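Ornithine decarboxylase (Entamoeba histolytica, PDB 4AIB) probably catalyses the pyridoxal 5'-phosphate-dependent decarboxylation of L-ornithine to putrescine, the step that feeds polyamine synthesis. Local coordinates at residues 216-227 with 251-261; 101-109 with 129-137. All coordinates share one frame; numbering follows the deposited sequence.

Overall arrangement
Both contacts lie in the pyridoxal-binding alpha/beta barrel of one chain. Along the sequence contact 2 is completed before contact 1 begins. Contact 1 (216-227 with 251-261) joins 219-221 and 253-256, adjacent parallel strands of the barrel. Contact 2 (101-109 with 129-137) joins the helices 105-114 and 124-133, which follow strands 96-98 and 118-121, the third and fourth strands of the barrel in sequence. The centres are about 22 Å apart, and the nearest atoms about 9 Å, without touching. Contact 1 is thus part of the barrel wall, whose Glu257 side chain lies about 9 Å from that of Lys57, the predicted cofactor lysine, whereas contact 2 lies on the outer helical layer, where the second subunit packs.

Contact 1 of 2, residues 216-227 with 251-261; sequences KPYLIDIGGGFS and RTRFIAEPGRY
Strands 219-221 and 253-256 are the two parallel strands of a beta-alpha-beta unit in the barrel, with helix 232-245 between them in sequence. Their axes approach to 4.8 Å at 24°. Backbone bonds alternate between them: Arg253 N gives to Tyr218 O, Ile220 N to Arg253 O (3.0 Å), Ile255 N to Ile220 O and Ile222 N to Ile255 O. Beyond the strands Glu257 N meets Gly223 O from above the carbonyl plane. On one face Ile220 CB lies 3.5 Å from Phe254 CD1, the two side chains side by side and pointing the same way. On the other, the Leu219 and Ile255 side chains cross at about a right angle, CD1 of Leu219 3.9 Å from CG1 of Ile255. The first torsion of Asp221 (chi1 -161°) sets the carboxylate beside its own carbonyl carbon, facing on along the chain, where OD1 accepts from Gly223 N at 3.0 Å, on its anti side, an Asx turn that holds the start of the three-glycine run. The carboxylate of Glu257 stands nearly perpendicular to it, the planes 83° apart. Farther along, Phe226 CD2 rests 3.9 Å from Pro258 CB, while Ile222 CD1 comes to the ring edge in its plane. A water accepts from Phe226 N at 3.2 Å and, weakly, from Gly259 N and Tyr261 N, tying the glycine loop to the start of helix 260-264. At the opposite end, the guanidinium of Arg251 is covered on one face by Lys216 CA and bridges to Glu211 of helix 194-212. That helix also packs on Pro217, Ile220 and Ile222; strand 179-184 pairs with the far edge of 219-221, and strand 50-55 flanks 253-256.

Contact 2 of 2, residues 101-109 with 129-137; sequences TFKPYNQLI and KIAKYAPKM
Lys129 supplies the polar link, its NZ donating to Lys103 O at 2.8 Å, just ahead of the Pro104 N-cap. The chain runs out straight from the helix, then turns at chi3 (-75°), which brings the ammonium to that carbonyl, tilted somewhat from its plane. Lys129 NZ also bridges to Glu126 and donates to His274 O of the second subunit, and Glu126 in turn accepts from Lys103 N, so one carboxylate steadies both the lysine and the chain it grips. The buried ammonium is therefore held by two carbonyls and a carboxylate, an environment that would probably favour its charged form. The same ammonium forms a cation-pi contact over the face of the Tyr105 ring, 5.0 Å from NZ to its centroid, while Lys129 CG lies 3.6 Å from Tyr105 CE1. Tyr105 and Tyr133 form an oblique aromatic pair: centroids 5.3 Å apart, planes at 59°, with Tyr105 CD1 3.5 Å from Tyr133 CE2. Lys129 O comes to the edge of the Tyr133 ring, in its plane. These residues belong to helices 105-114 and 124-133, which follow successive strands on the outside of the alpha/beta barrel; the axes of 105-109 and 129-133 approach to 10.6 Å, at 59°. Apolar contacts fill in between them. Leu108, with CG anti to its backbone nitrogen, points both methyls across: CD2 meets Ile130 CG1 at 4.1 Å and Lys129 CG, and CD1 meets Met137 SD at 3.9 Å. Ile109 CD1 touches Tyr133 CD1, and the methylenes of Lys103 reach Ile130 CD1, its own ammonium being taken by Gln100 O and Thr119. On the dimer side, Pro350 of the second subunit packs on Tyr105 and its Pro21 on Tyr133.

Contact 1 of 2, residues 216-227 with 251-261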
# COMPACT_ATOMS: atom_id res chain seq x y z
N LYS A 216 12.93 -19.74 33.45
CA LYS A 216 13.17 -20.92 32.63
C LYS A 216 12.72 -20.66 31.19
O LYS A 216 11.58 -20.97 30.82
CB LYS A 216 12.44 -22.14 33.22
CG LYS A 216 12.81 -22.48 34.66
CD LYS A 216 14.10 -23.29 34.76
CE LYS A 216 14.59 -23.42 36.19
NZ LYS A 216 13.70 -24.27 37.04
N PRO A 217 13.61 -20.08 30.36
CA PRO A 217 13.28 -19.78 28.97
C PRO A 217 13.42 -21.01 28.08
O PRO A 217 14.52 -21.54 27.94
CB PRO A 217 14.31 -18.70 28.58
CG PRO A 217 15.14 -18.45 29.80
CD PRO A 217 14.97 -19.64 30.69
N TYR A 218 12.31 -21.44 27.48
CA TYR A 218 12.29 -22.68 26.71
C TYR A 218 12.07 -22.47 25.21
O TYR A 218 12.01 -23.43 24.44
CB TYR A 218 11.22 -23.64 27.27
CG TYR A 218 9.80 -23.26 26.93
CD1 TYR A 218 9.11 -22.28 27.65
CD2 TYR A 218 9.13 -23.89 25.87
CE1 TYR A 218 7.81 -21.94 27.33
CE2 TYR A 218 7.82 -23.55 25.55
CZ TYR A 218 7.17 -22.58 26.28
OH TYR A 218 5.87 -22.24 25.96
N LEU A 219 11.95 -21.21 24.79
CA LEU A 219 11.62 -20.91 23.40
C LEU A 219 12.57 -19.90 22.76
O LEU A 219 12.79 -18.82 23.30
CB LEU A 219 10.17 -20.44 23.28
CG LEU A 219 9.48 -20.44 21.91
CD1 LEU A 219 9.37 -21.85 21.34
CD2 LEU A 219 8.11 -19.80 22.01
N ILE A 220 13.14 -20.27 21.62
CA ILE A 220 13.99 -19.38 20.84
C ILE A 220 13.39 -19.18 19.46
O ILE A 220 13.29 -20.13 18.67
CB ILE A 220 15.45 -19.90 20.74
CG1 ILE A 220 16.08 -20.09 22.14
CG2 ILE A 220 16.31 -19.00 19.86
CD1 ILE A 220 16.20 -18.83 22.98
N ASP A 221 12.97 -17.95 19.18
CA ASP A 221 12.42 -17.58 17.88
C ASP A 221 13.49 -16.88 17.05
O ASP A 221 13.83 -15.72 17.30
CB ASP A 221 11.19 -16.68 18.05
CG ASP A 221 10.31 -16.64 16.81
OD1 ASP A 221 10.83 -16.71 15.68
OD2 ASP A 221 9.07 -16.52 16.97
N ILE A 222 14.01 -17.60 16.05
CA ILE A 222 15.08 -17.07 15.21
C ILE A 222 14.58 -16.07 14.16
O ILE A 222 15.38 -15.48 13.42
CB ILE A 222 15.91 -18.20 14.55
CG1 ILE A 222 15.03 -19.10 13.67
CG2 ILE A 222 16.63 -19.02 15.62
CD1 ILE A 222 15.80 -19.99 12.72
N GLY A 223 13.26 -15.89 14.11
CA GLY A 223 12.63 -14.89 13.26
C GLY A 223 12.49 -15.30 11.81
O GLY A 223 12.41 -16.49 11.49
N GLY A 224 12.46 -14.31 10.93
CA GLY A 224 12.32 -14.54 9.49
C GLY A 224 13.54 -14.11 8.70
O GLY A 224 14.66 -14.17 9.20
N GLY A 225 13.30 -13.67 7.47
CA GLY A 225 14.38 -13.26 6.57
C GLY A 225 15.05 -14.43 5.88
O GLY A 225 16.27 -14.44 5.71
N PHE A 226 14.25 -15.42 5.48
CA PHE A 226 14.75 -16.59 4.78
C PHE A 226 14.59 -16.43 3.27
O PHE A 226 13.97 -15.47 2.80
CB PHE A 226 14.04 -17.86 5.27
CG PHE A 226 14.34 -18.21 6.70
CD1 PHE A 226 15.47 -18.95 7.02
CD2 PHE A 226 13.51 -17.78 7.72
CE1 PHE A 226 15.76 -19.27 8.34
CE2 PHE A 226 13.79 -18.10 9.04
CZ PHE A 226 14.92 -18.84 9.35
N SER A 227 15.17 -17.37 2.51
CA SER A 227 15.27 -17.28 1.05
C SER A 227 15.96 -15.99 0.58
O SER A 227 15.82 -15.58 -0.58
CB SER A 227 13.90 -17.47 0.37
OG SER A 227 13.07 -16.33 0.52
N ARG A 251 15.49 -28.41 27.81
CA ARG A 251 14.07 -28.08 27.66
C ARG A 251 13.74 -27.14 26.49
O ARG A 251 12.59 -27.05 26.08
CB ARG A 251 13.51 -27.49 28.96
CG ARG A 251 14.41 -26.43 29.61
CD ARG A 251 13.62 -25.46 30.47
NE ARG A 251 14.48 -24.71 31.38
CZ ARG A 251 15.22 -23.66 31.04
NH1 ARG A 251 15.22 -23.21 29.79
NH2 ARG A 251 15.97 -23.05 31.95
N THR A 252 14.76 -26.45 25.97
CA THR A 252 14.56 -25.40 24.95
C THR A 252 14.10 -25.92 23.59
O THR A 252 14.64 -26.90 23.08
CB THR A 252 15.83 -24.54 24.74
OG1 THR A 252 16.92 -25.39 24.38
CG2 THR A 252 16.18 -23.77 26.00
N ARG A 253 13.12 -25.24 23.02
CA ARG A 253 12.60 -25.54 21.68
C ARG A 253 12.81 -24.36 20.74
O ARG A 253 12.88 -23.21 21.19
CB ARG A 253 11.12 -25.93 21.74
CG ARG A 253 10.81 -27.15 22.60
CD ARG A 253 11.36 -28.44 22.00
NE ARG A 253 11.28 -29.56 22.93
CZ ARG A 253 12.25 -29.92 23.77
NH1 ARG A 253 13.40 -29.26 23.81
NH2 ARG A 253 12.07 -30.96 24.57
N PHE A 254 12.90 -24.64 19.45
CA PHE A 254 13.24 -23.61 18.46
C PHE A 254 12.16 -23.43 17.40
O PHE A 254 11.72 -24.39 16.76
CB PHE A 254 14.59 -23.93 17.80
CG PHE A 254 15.73 -24.05 18.78
CD1 PHE A 254 16.41 -22.92 19.21
CD2 PHE A 254 16.11 -25.29 19.27
CE1 PHE A 254 17.46 -23.02 20.11
CE2 PHE A 254 17.16 -25.40 20.17
CZ PHE A 254 17.83 -24.27 20.59
N ILE A 255 11.73 -22.18 17.23
CA ILE A 255 10.77 -21.83 16.19
C ILE A 255 11.32 -20.73 15.28
O ILE A 255 12.26 -20.01 15.66
CB ILE A 255 9.39 -21.42 16.76
CG1 ILE A 255 9.53 -20.28 17.79
CG2 ILE A 255 8.68 -22.63 17.35
CD1 ILE A 255 8.22 -19.58 18.11
N ALA A 256 10.76 -20.62 14.08
CA ALA A 256 11.13 -19.58 13.13
C ALA A 256 9.88 -18.87 12.61
O ALA A 256 8.76 -19.35 12.82
CB ALA A 256 11.91 -20.18 11.97
N GLU A 257 10.07 -17.74 11.94
CA GLU A 257 8.96 -16.97 11.38
C GLU A 257 9.09 -16.76 9.86
O GLU A 257 9.13 -15.62 9.39
CB GLU A 257 8.83 -15.61 12.09
CG GLU A 257 8.49 -15.67 13.57
CD GLU A 257 8.57 -14.32 14.26
OE1 GLU A 257 8.99 -13.33 13.61
OE2 GLU A 257 8.21 -14.23 15.46
N PRO A 258 9.13 -17.86 9.08
CA PRO A 258 9.33 -17.68 7.65
C PRO A 258 8.03 -17.31 6.92
O PRO A 258 7.04 -18.04 7.00
CB PRO A 258 9.84 -19.05 7.18
CG PRO A 258 9.39 -20.03 8.22
CD PRO A 258 8.88 -19.27 9.42
N GLY A 259 8.06 -16.17 6.24
CA GLY A 259 6.90 -15.68 5.49
C GLY A 259 7.12 -15.76 4.00
O GLY A 259 6.44 -16.51 3.30
N ARG A 260 8.09 -14.98 3.51
CA ARG A 260 8.45 -14.92 2.09
C ARG A 260 8.85 -16.29 1.54
O ARG A 260 8.56 -16.60 0.38
CB ARG A 260 9.57 -13.90 1.87
CG ARG A 260 10.06 -13.78 0.44
CD ARG A 260 11.17 -12.75 0.30
NE ARG A 260 10.66 -11.39 0.23
CZ ARG A 260 10.33 -10.76 -0.90
NH1 ARG A 260 10.46 -11.37 -2.07
NH2 ARG A 260 9.86 -9.52 -0.86
N TYR A 261 9.50 -17.10 2.37
CA TYR A 261 9.93 -18.44 1.99
C TYR A 261 8.76 -19.35 1.61
O TYR A 261 8.81 -20.03 0.58
CB TYR A 261 10.77 -19.07 3.12
CG TYR A 261 11.13 -20.52 2.90
CD1 TYR A 261 12.22 -20.87 2.11
CD2 TYR A 261 10.39 -21.54 3.49
CE1 TYR A 261 12.56 -22.20 1.90
CE2 TYR A 261 10.72 -22.88 3.30
CZ TYR A 261 11.81 -23.20 2.50
OH TYR A 261 12.14 -24.52 2.31
O HOH W 1 11.13 -15.48 4.74

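Contact 2 of 2, residues 101-109 with 129-137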
# COMPACT_ATOMS: atom_id res chain seq x y z
N THR A 101 5.30 -6.25 18.88
CA THR A 101 6.10 -5.56 19.90
C THR A 101 5.28 -4.55 20.68
O THR A 101 5.44 -4.42 21.90
CB THR A 101 7.34 -4.87 19.28
OG1 THR A 101 6.94 -4.07 18.16
CG2 THR A 101 8.36 -5.90 18.83
N PHE A 102 4.40 -3.83 19.99
CA PHE A 102 3.51 -2.87 20.64
C PHE A 102 2.05 -3.15 20.29
O PHE A 102 1.57 -2.84 19.20
CB PHE A 102 3.91 -1.43 20.28
CG PHE A 102 5.26 -1.03 20.80
CD1 PHE A 102 5.45 -0.76 22.15
CD2 PHE A 102 6.35 -0.93 19.94
CE1 PHE A 102 6.70 -0.39 22.64
CE2 PHE A 102 7.60 -0.56 20.42
CZ PHE A 102 7.77 -0.29 21.77
N LYS A 103 1.35 -3.75 21.25
CA LYS A 103 -0.01 -4.23 21.06
C LYS A 103 -1.05 -3.22 21.55
O LYS A 103 -0.86 -2.61 22.60
CB LYS A 103 -0.21 -5.56 21.78
CG LYS A 103 0.71 -6.67 21.32
CD LYS A 103 0.77 -7.83 22.30
CE LYS A 103 1.71 -7.57 23.46
NZ LYS A 103 3.14 -7.53 23.04
N PRO A 104 -2.14 -3.03 20.78
CA PRO A 104 -3.28 -2.24 21.26
C PRO A 104 -3.92 -2.94 22.46
O PRO A 104 -3.98 -4.18 22.49
CB PRO A 104 -4.24 -2.24 20.07
CG PRO A 104 -3.38 -2.52 18.88
CD PRO A 104 -2.34 -3.47 19.39
N TYR A 105 -4.38 -2.16 23.43
CA TYR A 105 -4.93 -2.70 24.67
C TYR A 105 -6.13 -3.62 24.44
O TYR A 105 -6.19 -4.72 25.00
CB TYR A 105 -5.30 -1.58 25.64
CG TYR A 105 -4.15 -0.67 26.02
CD1 TYR A 105 -3.27 -1.02 27.05
CD2 TYR A 105 -3.94 0.54 25.36
CE1 TYR A 105 -2.22 -0.19 27.40
CE2 TYR A 105 -2.89 1.38 25.71
CZ TYR A 105 -2.03 1.01 26.73
OH TYR A 105 -0.99 1.83 27.08
N ASN A 106 -7.07 -3.16 23.62
CA ASN A 106 -8.27 -3.93 23.29
C ASN A 106 -7.97 -5.27 22.63
O ASN A 106 -8.65 -6.27 22.90
CB ASN A 106 -9.23 -3.10 22.42
CG ASN A 106 -8.54 -2.49 21.21
OD1 ASN A 106 -8.24 -3.18 20.24
ND2 ASN A 106 -8.30 -1.19 21.26
N GLN A 107 -6.96 -5.29 21.77
CA GLN A 107 -6.55 -6.51 21.07
C GLN A 107 -5.83 -7.49 21.99
O GLN A 107 -6.02 -8.70 21.88
CB GLN A 107 -5.67 -6.17 19.86
CG GLN A 107 -6.43 -5.49 18.73
CD GLN A 107 -5.55 -5.19 17.53
OE1 GLN A 107 -4.64 -5.95 17.20
NE2 GLN A 107 -5.83 -4.08 16.86
N LEU A 108 -5.01 -6.96 22.90
CA LEU A 108 -4.28 -7.78 23.87
C LEU A 108 -5.23 -8.49 24.84
O LEU A 108 -5.02 -9.66 25.18
CB LEU A 108 -3.26 -6.92 24.64
CG LEU A 108 -2.39 -7.56 25.73
CD1 LEU A 108 -1.54 -8.70 25.19
CD2 LEU A 108 -1.51 -6.50 26.38
N ILE A 109 -6.26 -7.77 25.28
CA ILE A 109 -7.29 -8.33 26.16
C ILE A 109 -8.07 -9.43 25.44
O ILE A 109 -8.25 -10.52 25.98
CB ILE A 109 -8.24 -7.22 26.69
CG1 ILE A 109 -7.48 -6.26 27.61
CG2 ILE A 109 -9.42 -7.83 27.44
CD1 ILE A 109 -8.16 -4.92 27.83
N LYS A 129 2.27 -3.31 30.45
CA LYS A 129 1.01 -3.42 29.73
C LYS A 129 0.44 -4.84 29.84
O LYS A 129 -0.76 -5.02 30.05
CB LYS A 129 1.21 -3.05 28.25
CG LYS A 129 -0.06 -3.05 27.41
CD LYS A 129 0.24 -2.90 25.92
CE LYS A 129 0.65 -1.48 25.56
NZ LYS A 129 1.07 -1.37 24.13
N ILE A 130 1.32 -5.82 29.69
CA ILE A 130 0.94 -7.23 29.81
C ILE A 130 0.61 -7.58 31.26
O ILE A 130 -0.37 -8.26 31.53
CB ILE A 130 2.04 -8.15 29.23
CG1 ILE A 130 2.00 -8.10 27.69
CG2 ILE A 130 1.88 -9.59 29.71
CD1 ILE A 130 3.26 -8.58 27.02
N ALA A 131 1.42 -7.07 32.19
CA ALA A 131 1.22 -7.32 33.62
C ALA A 131 -0.10 -6.75 34.15
O ALA A 131 -0.64 -7.25 35.15
CB ALA A 131 2.39 -6.76 34.42
N LYS A 132 -0.61 -5.72 33.48
CA LYS A 132 -1.83 -5.04 33.92
C LYS A 132 -3.11 -5.63 33.32
O LYS A 132 -4.14 -5.67 33.99
CB LYS A 132 -1.74 -3.54 33.58
CG LYS A 132 -2.75 -2.67 34.31
CD LYS A 132 -2.66 -1.22 33.85
CE LYS A 132 -3.76 -0.38 34.47
NZ LYS A 132 -3.75 1.02 33.96
N TYR A 133 -3.03 -6.09 32.07
CA TYR A 133 -4.23 -6.51 31.34
C TYR A 133 -4.35 -8.01 31.08
O TYR A 133 -5.45 -8.56 31.10
CB TYR A 133 -4.35 -5.72 30.03
CG TYR A 133 -4.53 -4.23 30.23
CD1 TYR A 133 -5.79 -3.68 30.46
CD2 TYR A 133 -3.43 -3.37 30.21
CE1 TYR A 133 -5.95 -2.31 30.66
CE2 TYR A 133 -3.59 -2.00 30.40
CZ TYR A 133 -4.85 -1.48 30.62
OH TYR A 133 -5.00 -0.13 30.82
N ALA A 134 -3.22 -8.67 30.83
CA ALA A 134 -3.18 -10.12 30.61
C ALA A 134 -1.88 -10.73 31.16
O ALA A 134 -1.01 -11.12 30.38
CB ALA A 134 -3.36 -10.44 29.14
N PRO A 135 -1.76 -10.82 32.50
CA PRO A 135 -0.50 -11.19 33.14
C PRO A 135 -0.15 -12.68 33.07
O PRO A 135 0.90 -13.09 33.56
CB PRO A 135 -0.71 -10.76 34.60
CG PRO A 135 -2.18 -10.89 34.81
CD PRO A 135 -2.84 -10.61 33.49
N LYS A 136 -1.02 -13.48 32.45
CA LYS A 136 -0.78 -14.91 32.30
C LYS A 136 -0.13 -15.26 30.96
O LYS A 136 0.29 -16.41 30.75
CB LYS A 136 -2.07 -15.71 32.50
CG LYS A 136 -2.46 -15.89 33.95
CD LYS A 136 -3.59 -16.90 34.10
CE LYS A 136 -3.91 -17.16 35.56
NZ LYS A 136 -5.02 -18.14 35.73
N MET A 137 -0.04 -14.28 30.06
CA MET A 137 0.55 -14.48 28.74
C MET A 137 2.07 -14.58 28.83
O MET A 137 2.73 -13.76 29.48
CB MET A 137 0.14 -13.34 27.80
CG MET A 137 0.19 -13.70 26.32
SD MET A 137 -0.57 -12.46 25.25
CE MET A 137 -2.30 -12.64 25.65